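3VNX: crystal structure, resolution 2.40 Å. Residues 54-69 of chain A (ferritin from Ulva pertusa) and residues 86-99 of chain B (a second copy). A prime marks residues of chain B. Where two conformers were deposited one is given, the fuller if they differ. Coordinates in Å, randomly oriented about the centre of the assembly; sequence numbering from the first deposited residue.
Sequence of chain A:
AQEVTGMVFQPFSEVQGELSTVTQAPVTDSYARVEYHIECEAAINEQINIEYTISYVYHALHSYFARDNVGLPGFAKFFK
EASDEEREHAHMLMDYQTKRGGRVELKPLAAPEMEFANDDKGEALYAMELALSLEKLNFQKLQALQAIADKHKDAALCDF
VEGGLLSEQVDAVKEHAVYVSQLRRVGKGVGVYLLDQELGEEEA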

ATOM      1  N   ILE A  54      25.649  46.163  -7.306  1.00 40.19           N
ATOM      2  CA  ILE A  54      26.110  45.289  -6.221  1.00 48.65           C
ATOM      3  C   ILE A  54      26.074  43.799  -6.618  1.00 46.66           C
ATOM      4  O   ILE A  54      26.936  43.008  -6.227  1.00 43.40           O
ATOM      5  CB  ILE A  54      25.298  45.532  -4.945  1.00 49.07           C
ATOM      6  CG1 ILE A  54      25.598  46.926  -4.394  1.00 47.89           C
ATOM      7  CG2 ILE A  54      25.583  44.463  -3.908  1.00 49.34           C
ATOM      8  CD1 ILE A  54      24.718  47.295  -3.229  1.00 50.25           C
ATOM      9  N   SER A  55      25.075  43.430  -7.405  1.00 42.86           N
ATOM     10  CA  SER A  55      25.027  42.088  -7.950  1.00 47.59           C
ATOM     11  C   SER A  55      26.289  41.807  -8.771  1.00 47.53           C
ATOM     12  O   SER A  55      26.874  40.726  -8.677  1.00 38.59           O
ATOM     13  CB  SER A  55      23.780  41.919  -8.812  1.00 39.02           C
ATOM     14  OG  SER A  55      23.842  40.711  -9.526  1.00 41.96           O
ATOM     15  N   TYR A  56      26.709  42.792  -9.566  1.00 45.46           N
ATOM     16  CA  TYR A  56      27.845  42.628 -10.474  1.00 45.46           C
ATOM     17  C   TYR A  56      29.141  42.519  -9.663  1.00 43.76           C
ATOM     18  O   TYR A  56      30.013  41.686  -9.940  1.00 41.53           O
ATOM     19  CB  TYR A  56      27.895  43.828 -11.415  1.00 43.34           C
ATOM     20  CG  TYR A  56      28.549  43.630 -12.778  1.00 43.30           C
ATOM     21  CD1 TYR A  56      28.205  42.565 -13.599  1.00 40.28           C
ATOM     22  CD2 TYR A  56      29.467  44.562 -13.263  1.00 43.97           C
ATOM     23  CE1 TYR A  56      28.787  42.419 -14.863  1.00 52.24           C
ATOM     24  CE2 TYR A  56      30.056  44.426 -14.512  1.00 46.30           C
ATOM     25  CZ  TYR A  56      29.712  43.361 -15.313  1.00 52.38           C
ATOM     26  OH  TYR A  56      30.300  43.231 -16.556  1.00 45.69           O
ATOM     27  N   VAL A  57      29.251  43.364  -8.648  1.00 44.43           N
ATOM     28  CA  VAL A  57      30.391  43.327  -7.747  1.00 39.28           C
ATOM     29  C   VAL A  57      30.472  41.977  -7.067  1.00 45.25           C
ATOM     30  O   VAL A  57      31.549  41.381  -6.977  1.00 44.59           O
ATOM     31  CB  VAL A  57      30.265  44.390  -6.666  1.00 42.21           C
ATOM     32  CG1 VAL A  57      31.370  44.219  -5.640  1.00 42.20           C
ATOM     33  CG2 VAL A  57      30.292  45.775  -7.288  1.00 40.40           C
ATOM     34  N   TYR A  58      29.332  41.491  -6.578  1.00 42.42           N
ATOM     35  CA  TYR A  58      29.315  40.183  -5.935  1.00 43.04           C
ATOM     36  C   TYR A  58      29.747  39.081  -6.891  1.00 47.10           C
ATOM     37  O   TYR A  58      30.411  38.119  -6.485  1.00 42.30           O
ATOM     38  CB  TYR A  58      27.955  39.877  -5.317  1.00 39.99           C
ATOM     39  CG  TYR A  58      27.788  40.558  -3.976  1.00 48.70           C
ATOM     40  CD1 TYR A  58      28.904  40.918  -3.232  1.00 42.85           C
ATOM     41  CD2 TYR A  58      26.530  40.848  -3.457  1.00 45.22           C
ATOM     42  CE1 TYR A  58      28.780  41.547  -2.007  1.00 50.92           C
ATOM     43  CE2 TYR A  58      26.395  41.481  -2.225  1.00 54.34           C
ATOM     44  CZ  TYR A  58      27.531  41.830  -1.499  1.00 61.22           C
ATOM     45  OH  TYR A  58      27.436  42.466  -0.269  1.00 50.24           O
ATOM     46  N   HIS A  59      29.383  39.232  -8.164  1.00 39.63           N
ATOM     47  CA  HIS A  59      29.779  38.257  -9.163  1.00 41.61           C
ATOM     48  C   HIS A  59      31.300  38.285  -9.349  1.00 46.49           C
ATOM     49  O   HIS A  59      31.933  37.240  -9.546  1.00 39.40           O
ATOM     50  CB  HIS A  59      29.061  38.501 -10.488  1.00 41.86           C
ATOM     51  CG  HIS A  59      28.861  37.255 -11.286  1.00 43.76           C
ATOM     52  ND1 HIS A  59      28.083  37.215 -12.427  1.00 46.33           N
ATOM     53  CD2 HIS A  59      29.317  35.993 -11.101  1.00 37.25           C
ATOM     54  CE1 HIS A  59      28.083  35.987 -12.913  1.00 41.42           C
ATOM     55  NE2 HIS A  59      28.830  35.225 -12.129  1.00 42.10           N
ATOM     56  N   ALA A  60      31.890  39.476  -9.270  1.00 40.01           N
ATOM     57  CA  ALA A  60      33.347  39.582  -9.370  1.00 49.01           C
ATOM     58  C   ALA A  60      34.029  38.882  -8.177  1.00 50.79           C
ATOM     59  O   ALA A  60      35.035  38.169  -8.340  1.00 43.26           O
ATOM     60  CB  ALA A  60      33.782  41.045  -9.489  1.00 36.76           C
ATOM     61  N   LEU A  61      33.460  39.062  -6.986  1.00 44.40           N
ATOM     62  CA  LEU A  61      33.995  38.423  -5.794  1.00 43.66           C
ATOM     63  C   LEU A  61      33.977  36.921  -5.961  1.00 46.88           C
ATOM     64  O   LEU A  61      34.918  36.210  -5.581  1.00 49.27           O
ATOM     65  CB  LEU A  61      33.179  38.825  -4.576  1.00 49.50           C
ATOM     66  CG  LEU A  61      33.617  40.191  -4.044  1.00 56.11           C
ATOM     67  CD1 LEU A  61      32.571  40.797  -3.103  1.00 60.49           C
ATOM     68  CD2 LEU A  61      34.969  40.053  -3.360  1.00 50.05           C
ATOM     69  N   HIS A  62      32.901  36.436  -6.560  1.00 47.09           N
ATOM     70  CA  HIS A  62      32.776  35.018  -6.818  1.00 48.99           C
ATOM     71  C   HIS A  62      33.944  34.513  -7.665  1.00 50.59           C
ATOM     72  O   HIS A  62      34.569  33.482  -7.352  1.00 43.86           O
ATOM     73  CB  HIS A  62      31.457  34.713  -7.520  1.00 37.69           C
ATOM     74  CG  HIS A  62      31.471  33.413  -8.251  1.00 43.81           C
ATOM     75  ND1 HIS A  62      31.339  32.198  -7.611  1.00 43.13           N
ATOM     76  CD2 HIS A  62      31.638  33.130  -9.567  1.00 49.67           C
ATOM     77  CE1 HIS A  62      31.406  31.225  -8.503  1.00 47.71           C
ATOM     78  NE2 HIS A  62      31.587  31.765  -9.697  1.00 47.92           N
ATOM     79  N   SER A  63      34.232  35.228  -8.751  1.00 46.66           N
ATOM     80  CA  SER A  63      35.295  34.785  -9.647  1.00 53.85           C
ATOM     81  C   SER A  63      36.640  34.812  -8.948  1.00 46.41           C
ATOM     82  O   SER A  63      37.519  33.998  -9.234  1.00 46.71           O
ATOM     83  CB  SER A  63      35.328  35.621 -10.925  1.00 52.47           C
ATOM     84  OG  SER A  63      34.327  35.170 -11.821  1.00 57.11           O
ATOM     85  N   TYR A  64      36.798  35.744  -8.019  1.00 39.60           N
ATOM     86  CA  TYR A  64      38.048  35.802  -7.283  1.00 46.72           C
ATOM     87  C   TYR A  64      38.249  34.510  -6.461  1.00 44.99           C
ATOM     88  O   TYR A  64      39.290  33.853  -6.565  1.00 38.54           O
ATOM     89  CB  TYR A  64      38.157  37.079  -6.424  1.00 39.24           C
ATOM     90  CG  TYR A  64      39.421  37.081  -5.602  1.00 53.75           C
ATOM     91  CD1 TYR A  64      40.636  37.497  -6.156  1.00 48.16           C
ATOM     92  CD2 TYR A  64      39.419  36.615  -4.284  1.00 49.32           C
ATOM     93  CE1 TYR A  64      41.804  37.473  -5.419  1.00 47.70           C
ATOM     94  CE2 TYR A  64      40.591  36.586  -3.536  1.00 48.42           C
ATOM     95  CZ  TYR A  64      41.779  37.015  -4.107  1.00 52.57           C
ATOM     96  OH  TYR A  64      42.945  36.984  -3.368  1.00 49.13           O
ATOM     97  N   PHE A  65      37.240  34.126  -5.681  1.00 39.96           N
ATOM     98  CA  PHE A  65      37.357  32.936  -4.840  1.00 40.64           C
ATOM     99  C   PHE A  65      37.318  31.621  -5.623  1.00 43.86           C
ATOM    100  O   PHE A  65      37.785  30.584  -5.134  1.00 43.91           O
ATOM    101  CB  PHE A  65      36.328  32.961  -3.708  1.00 48.82           C
ATOM    102  CG  PHE A  65      36.571  34.056  -2.724  1.00 45.95           C
ATOM    103  CD1 PHE A  65      37.535  33.909  -1.731  1.00 50.87           C
ATOM    104  CD2 PHE A  65      35.883  35.259  -2.819  1.00 47.00           C
ATOM    105  CE1 PHE A  65      37.792  34.936  -0.819  1.00 45.36           C
ATOM    106  CE2 PHE A  65      36.127  36.283  -1.922  1.00 45.05           C
ATOM    107  CZ  PHE A  65      37.091  36.123  -0.915  1.00 49.33           C
ATOM    108  N   ALA A  66      36.802  31.678  -6.848  1.00 42.80           N
ATOM    109  CA  ALA A  66      36.867  30.536  -7.762  1.00 43.74           C
ATOM    110  C   ALA A  66      38.281  30.247  -8.284  1.00 48.20           C
ATOM    111  O   ALA A  66      38.537  29.148  -8.773  1.00 44.66           O
ATOM    112  CB  ALA A  66      35.908  30.727  -8.939  1.00 43.53           C
ATOM    113  N   ARG A  67      39.197  31.212  -8.199  1.00 42.43           N
ATOM    114  CA  ARG A  67      40.547  30.976  -8.735  1.00 51.04           C
ATOM    115  C   ARG A  67      41.243  29.816  -8.039  1.00 47.96           C
ATOM    116  O   ARG A  67      41.290  29.754  -6.818  1.00 49.65           O
ATOM    117  CB  ARG A  67      41.424  32.211  -8.611  1.00 52.16           C
ATOM    118  CG  ARG A  67      40.843  33.420  -9.265  1.00 48.27           C
ATOM    119  CD  ARG A  67      41.718  34.596  -8.984  1.00 48.06           C
ATOM    120  NE  ARG A  67      41.297  35.770  -9.731  1.00 53.63           N
ATOM    121  CZ  ARG A  67      41.926  36.936  -9.689  1.00 50.78           C
ATOM    122  NH1 ARG A  67      43.011  37.082  -8.937  1.00 48.49           N
ATOM    123  NH2 ARG A  67      41.469  37.953 -10.400  1.00 47.51           N
ATOM    124  N   ASP A  68      41.797  28.908  -8.828  1.00 46.97           N
ATOM    125  CA  ASP A  68      42.392  27.695  -8.287  1.00 48.21           C
ATOM    126  C   ASP A  68      43.375  27.940  -7.142  1.00 44.04           C
ATOM    127  O   ASP A  68      43.491  27.124  -6.235  1.00 41.90           O
ATOM    128  CB  ASP A  68      43.059  26.887  -9.405  1.00 47.13           C
ATOM    129  CG  ASP A  68      44.279  27.582  -9.981  1.00 47.82           C
ATOM    130  OD1 ASP A  68      45.399  27.359  -9.465  1.00 46.97           O
ATOM    131  OD2 ASP A  68      44.117  28.338 -10.958  1.00 50.31           O
ATOM    132  N   ASN A  69      44.095  29.054  -7.179  1.00 42.54           N
ATOM    133  CA  ASN A  69      45.120  29.294  -6.162  1.00 50.63           C
ATOM    134  C   ASN A  69      44.553  29.961  -4.909  1.00 46.12           C
ATOM    135  O   ASN A  69      45.209  30.007  -3.854  1.00 42.75           O
ATOM    136  CB  ASN A  69      46.258  30.126  -6.737  1.00 46.78           C
ATOM    137  CG  ASN A  69      45.757  31.364  -7.426  1.00 47.55           C
ATOM    138  OD1 ASN A  69      44.995  31.280  -8.391  1.00 51.98           O
ATOM    139  ND2 ASN A  69      46.154  32.521  -6.927  1.00 39.41           N
TER
ATOM    140  N   GLU B  86      21.160  34.243 -20.645  1.00 43.46           N
ATOM    141  CA  GLU B  86      22.379  34.865 -21.175  1.00 50.52           C
ATOM    142  C   GLU B  86      23.387  35.139 -20.057  1.00 48.83           C
ATOM    143  O   GLU B  86      24.612  35.041 -20.262  1.00 41.96           O
ATOM    144  CB  GLU B  86      22.089  36.151 -21.956  1.00 41.15           C
ATOM    145  CG  GLU B  86      21.372  35.947 -23.271  1.00 51.90           C
ATOM    146  CD  GLU B  86      22.148  35.088 -24.272  1.00 56.19           C
ATOM    147  OE1 GLU B  86      21.657  33.990 -24.619  1.00 60.10           O
ATOM    148  OE2 GLU B  86      23.231  35.516 -24.730  1.00 60.81           O
ATOM    149  N   ARG B  87      22.865  35.482 -18.883  1.00 38.75           N
ATOM    150  CA  ARG B  87      23.713  35.751 -17.723  1.00 42.04           C
ATOM    151  C   ARG B  87      24.397  34.470 -17.281  1.00 44.21           C
ATOM    152  O   ARG B  87      25.558  34.485 -16.875  1.00 43.75           O
ATOM    153  CB  ARG B  87      22.894  36.339 -16.572  1.00 37.06           C
ATOM    154  CG  ARG B  87      23.664  36.493 -15.283  1.00 39.27           C
ATOM    155  CD  ARG B  87      22.918  37.395 -14.306  1.00 44.48           C
ATOM    156  NE  ARG B  87      23.523  37.421 -12.971  1.00 36.78           N
ATOM    157  CZ  ARG B  87      23.314  36.505 -12.027  1.00 45.78           C
ATOM    158  NH1 ARG B  87      22.516  35.458 -12.269  1.00 39.19           N
ATOM    159  NH2 ARG B  87      23.900  36.632 -10.835  1.00 44.87           N
ATOM    160  N   GLU B  88      23.669  33.358 -17.373  1.00 48.98           N
ATOM    161  CA  GLU B  88      24.236  32.044 -17.103  1.00 42.21           C
ATOM    162  C   GLU B  88      25.289  31.673 -18.154  1.00 41.40           C
ATOM    163  O   GLU B  88      26.280  31.025 -17.838  1.00 41.96           O
ATOM    164  CB  GLU B  88      23.126  30.980 -16.998  1.00 42.33           C
ATOM    165  CG  GLU B  88      23.616  29.515 -16.882  1.00 39.02           C
ATOM    166  CD  GLU B  88      24.468  29.202 -15.631  1.00 56.42           C
ATOM    167  OE1 GLU B  88      25.442  28.412 -15.759  1.00 54.31           O
ATOM    168  OE2 GLU B  88      24.168  29.719 -14.526  1.00 52.75           O
ATOM    169  N   HIS B  89      25.082  32.089 -19.400  1.00 41.66           N
ATOM    170  CA  HIS B  89      26.112  31.895 -20.414  1.00 41.85           C
ATOM    171  C   HIS B  89      27.405  32.592 -20.002  1.00 46.48           C
ATOM    172  O   HIS B  89      28.493  32.012 -20.115  1.00 43.42           O
ATOM    173  CB  HIS B  89      25.653  32.378 -21.789  1.00 50.61           C
ATOM    174  CG  HIS B  89      24.594  31.520 -22.407  1.00 54.61           C
ATOM    175  ND1 HIS B  89      23.762  31.970 -23.409  1.00 48.62           N
ATOM    176  CD2 HIS B  89      24.233  30.237 -22.164  1.00 56.19           C
ATOM    177  CE1 HIS B  89      22.934  31.003 -23.758  1.00 52.53           C
ATOM    178  NE2 HIS B  89      23.196  29.939 -23.017  1.00 60.74           N
ATOM    179  N   ALA B  90      27.279  33.832 -19.518  1.00 43.80           N
ATOM    180  CA  ALA B  90      28.426  34.579 -19.005  1.00 40.38           C
ATOM    181  C   ALA B  90      29.090  33.835 -17.848  1.00 42.28           C
ATOM    182  O   ALA B  90      30.322  33.692 -17.803  1.00 40.93           O
ATOM    183  CB  ALA B  90      28.009  35.985 -18.575  1.00 38.53           C
ATOM    184  N   HIS B  91      28.269  33.348 -16.921  1.00 38.45           N
ATOM    185  CA  HIS B  91      28.759  32.563 -15.785  1.00 43.44           C
ATOM    186  C   HIS B  91      29.556  31.298 -16.167  1.00 45.38           C
ATOM    187  O   HIS B  91      30.554  30.958 -15.509  1.00 39.30           O
ATOM    188  CB  HIS B  91      27.597  32.183 -14.862  1.00 46.66           C
ATOM    189  CG  HIS B  91      28.032  31.529 -13.587  1.00 55.13           C
ATOM    190  ND1 HIS B  91      28.623  32.228 -12.556  1.00 50.10           N
ATOM    191  CD2 HIS B  91      27.971  30.235 -13.180  1.00 45.34           C
ATOM    192  CE1 HIS B  91      28.904  31.395 -11.565  1.00 47.60           C
ATOM    193  NE2 HIS B  91      28.515  30.184 -11.920  1.00 46.46           N
ATOM    194  N   MET B  92      29.114  30.594 -17.211  1.00 43.71           N
ATOM    195  CA  MET B  92      29.798  29.386 -17.684  0.54 47.40           C
ATOM    196  C   MET B  92      31.165  29.761 -18.269  1.00 49.87           C
ATOM    197  O   MET B  92      32.161  29.027 -18.123  1.00 44.22           O
ATOM    198  CB  MET B  92      28.944  28.643 -18.738  0.54 46.76           C
ATOM    199  CG  MET B  92      27.602  28.080 -18.228  0.54 48.35           C
ATOM    200  SD  MET B  92      26.258  27.997 -19.461  0.54 61.07           S
ATOM    201  CE  MET B  92      26.753  26.609 -20.486  0.54 45.28           C
ATOM    202  N   LEU B  93      31.207  30.908 -18.943  1.00 43.77           N
ATOM    203  CA  LEU B  93      32.464  31.367 -19.526  1.00 49.70           C
ATOM    204  C   LEU B  93      33.427  31.715 -18.403  1.00 42.36           C
ATOM    205  O   LEU B  93      34.594  31.353 -18.455  1.00 44.81           O
ATOM    206  CB  LEU B  93      32.243  32.556 -20.460  1.00 47.65           C
ATOM    207  CG  LEU B  93      31.551  32.160 -21.765  1.00 46.48           C
ATOM    208  CD1 LEU B  93      30.948  33.376 -22.447  1.00 48.60           C
ATOM    209  CD2 LEU B  93      32.546  31.440 -22.678  1.00 39.55           C
ATOM    210  N   MET B  94      32.918  32.379 -17.372  1.00 38.84           N
ATOM    211  CA  MET B  94      33.740  32.740 -16.223  1.00 44.95           C
ATOM    212  C   MET B  94      34.258  31.485 -15.549  1.00 40.10           C
ATOM    213  O   MET B  94      35.435  31.395 -15.169  1.00 39.03           O
ATOM    214  CB  MET B  94      32.934  33.606 -15.251  1.00 39.36           C
ATOM    215  CG  MET B  94      32.395  34.873 -15.915  1.00 41.39           C
ATOM    216  SD  MET B  94      31.105  35.733 -15.004  1.00 43.89           S
ATOM    217  CE  MET B  94      31.994  36.168 -13.495  1.00 43.18           C
ATOM    218  N   ASP B  95      33.378  30.503 -15.427  1.00 40.26           N
ATOM    219  CA  ASP B  95      33.753  29.223 -14.854  1.00 33.97           C
ATOM    220  C   ASP B  95      34.904  28.570 -15.637  1.00 40.25           C
ATOM    221  O   ASP B  95      35.882  28.094 -15.057  1.00 37.88           O
ATOM    222  CB  ASP B  95      32.535  28.310 -14.811  1.00 39.40           C
ATOM    223  CG  ASP B  95      32.885  26.891 -14.405  1.00 48.70           C
ATOM    224  OD1 ASP B  95      33.359  26.689 -13.262  1.00 53.29           O
ATOM    225  OD2 ASP B  95      32.685  25.974 -15.230  1.00 45.48           O
ATOM    226  N   TYR B  96      34.802  28.555 -16.958  1.00 38.22           N
ATOM    227  CA  TYR B  96      35.890  27.992 -17.744  1.00 46.28           C
ATOM    228  C   TYR B  96      37.171  28.796 -17.544  1.00 44.47           C
ATOM    229  O   TYR B  96      38.260  28.218 -17.451  1.00 42.79           O
ATOM    230  CB  TYR B  96      35.543  27.893 -19.240  1.00 41.38           C
ATOM    231  CG  TYR B  96      36.474  26.951 -19.974  1.00 46.10           C
ATOM    232  CD1 TYR B  96      36.321  25.567 -19.848  1.00 42.36           C
ATOM    233  CD2 TYR B  96      37.535  27.438 -20.768  1.00 39.07           C
ATOM    234  CE1 TYR B  96      37.186  24.674 -20.492  1.00 45.38           C
ATOM    235  CE2 TYR B  96      38.410  26.549 -21.424  1.00 42.11           C
ATOM    236  CZ  TYR B  96      38.224  25.168 -21.280  1.00 42.68           C
ATOM    237  OH  TYR B  96      39.053  24.270 -21.911  1.00 47.98           O
ATOM    238  N   GLN B  97      37.032  30.123 -17.476  1.00 38.98           N
ATOM    239  CA  GLN B  97      38.183  31.009 -17.329  1.00 41.89           C
ATOM    240  C   GLN B  97      39.034  30.598 -16.130  1.00 43.88           C
ATOM    241  O   GLN B  97      40.234  30.345 -16.266  1.00 40.58           O
ATOM    242  CB  GLN B  97      37.747  32.468 -17.190  1.00 37.18           C
ATOM    243  CG  GLN B  97      38.909  33.451 -17.162  1.00 46.46           C
ATOM    244  CD  GLN B  97      39.487  33.734 -18.556  1.00 52.27           C
ATOM    245  OE1 GLN B  97      40.201  32.900 -19.132  1.00 47.59           O
ATOM    246  NE2 GLN B  97      39.175  34.920 -19.100  1.00 44.78           N
ATOM    247  N   THR B  98      38.407  30.518 -14.960  1.00 38.63           N
ATOM    248  CA  THR B  98      39.137  30.158 -13.752  1.00 42.03           C
ATOM    249  C   THR B  98      39.455  28.658 -13.702  1.00 49.89           C
ATOM    250  O   THR B  98      40.403  28.224 -13.039  1.00 46.19           O
ATOM    251  CB  THR B  98      38.397  30.624 -12.501  1.00 41.63           C
ATOM    252  OG1 THR B  98      37.000  30.340 -12.645  1.00 48.25           O
ATOM    253  CG2 THR B  98      38.582  32.135 -12.334  1.00 46.83           C
ATOM    254  N   LYS B  99      38.666  27.869 -14.418  1.00 38.27           N
ATOM    255  CA  LYS B  99      38.993  26.472 -14.601  1.00 43.32           C
ATOM    256  C   LYS B  99      40.379  26.326 -15.259  1.00 48.93           C
ATOM    257  O   LYS B  99      41.173  25.486 -14.846  1.00 48.03           O
ATOM    258  CB  LYS B  99      37.907  25.762 -15.422  1.00 46.30           C
ATOM    259  CG  LYS B  99      37.955  24.227 -15.346  1.00 55.14           C
ATOM    260  CD  LYS B  99      36.778  23.559 -16.079  1.00 55.49           C
ATOM    261  CE  LYS B  99      35.534  23.478 -15.196  1.00 57.99           C
ATOM    262  NZ  LYS B  99      34.320  22.980 -15.939  1.00 52.69           N
TER
HETATM  263  O   HOH W   1      24.490  39.734 -12.002  1.00 38.97           O
HETATM  264  O   HOH W   2      34.955  32.508 -12.151  1.00 40.48           O
HETATM  265  O   HOH W   3      41.885  29.409 -11.388  1.00 46.64           O

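Two helices from neighbouring ferritin subunits run in roughly the same direction, 29° apart, and meet through one direct histidine–histidine hydrogen bond, a methionine laid over a ring, and bridging waters. Their axes come no closer than 9.8 Å, so side chains and water fill the gap between them. The two stretches bury 489 Å², both sides summed.

A histidine pair makes the one direct hydrogen bond. His59 points toward the partner helix, and its NE2 lies 3.0 Å from ND1 of His91′ in a hydrogen bond. Either ring could be the donor. The rings meet rim to rim, which puts the two nitrogens near both ring planes, as such a bond requires. His62, one turn further along, also approaches His91′, with NE2 of His62 3.3 Å from CE1 of His91′.

Met94′ covers one face of the His59 ring. CE of Met94′ lies 3.7 Å from the centroid of that ring, and SD of Met94′ lies 4.0 Å from it. A long, flexible thioether suits this place because it can lie flat on an aromatic face. CE of Met94′ is also 3.0 Å from OG of Ser63, a short approach.

Towards the C-terminal ends the backbones draw together, and CA of Arg67 is 5.3 Å from CA of Thr98′. Thr98′ has the largest area covered by the other stretch, 92 Å². Its CG2 packs 3.8 Å from O of Ser63 and 4.0 Å from CG of Arg67, while its OG1 lies 3.9 Å from CB of Ala66, which points toward the partner.

Waters complete the contact. Water 1 donates to OG of Ser55 and accepts from NE of Arg87′, whose extended chain brings its end nearer the partner. Water 2 links the hydroxyls of Ser63 and Thr98′. Water 3 accepts from N of Asp68 and lies 2.5 Å from O of Thr98′.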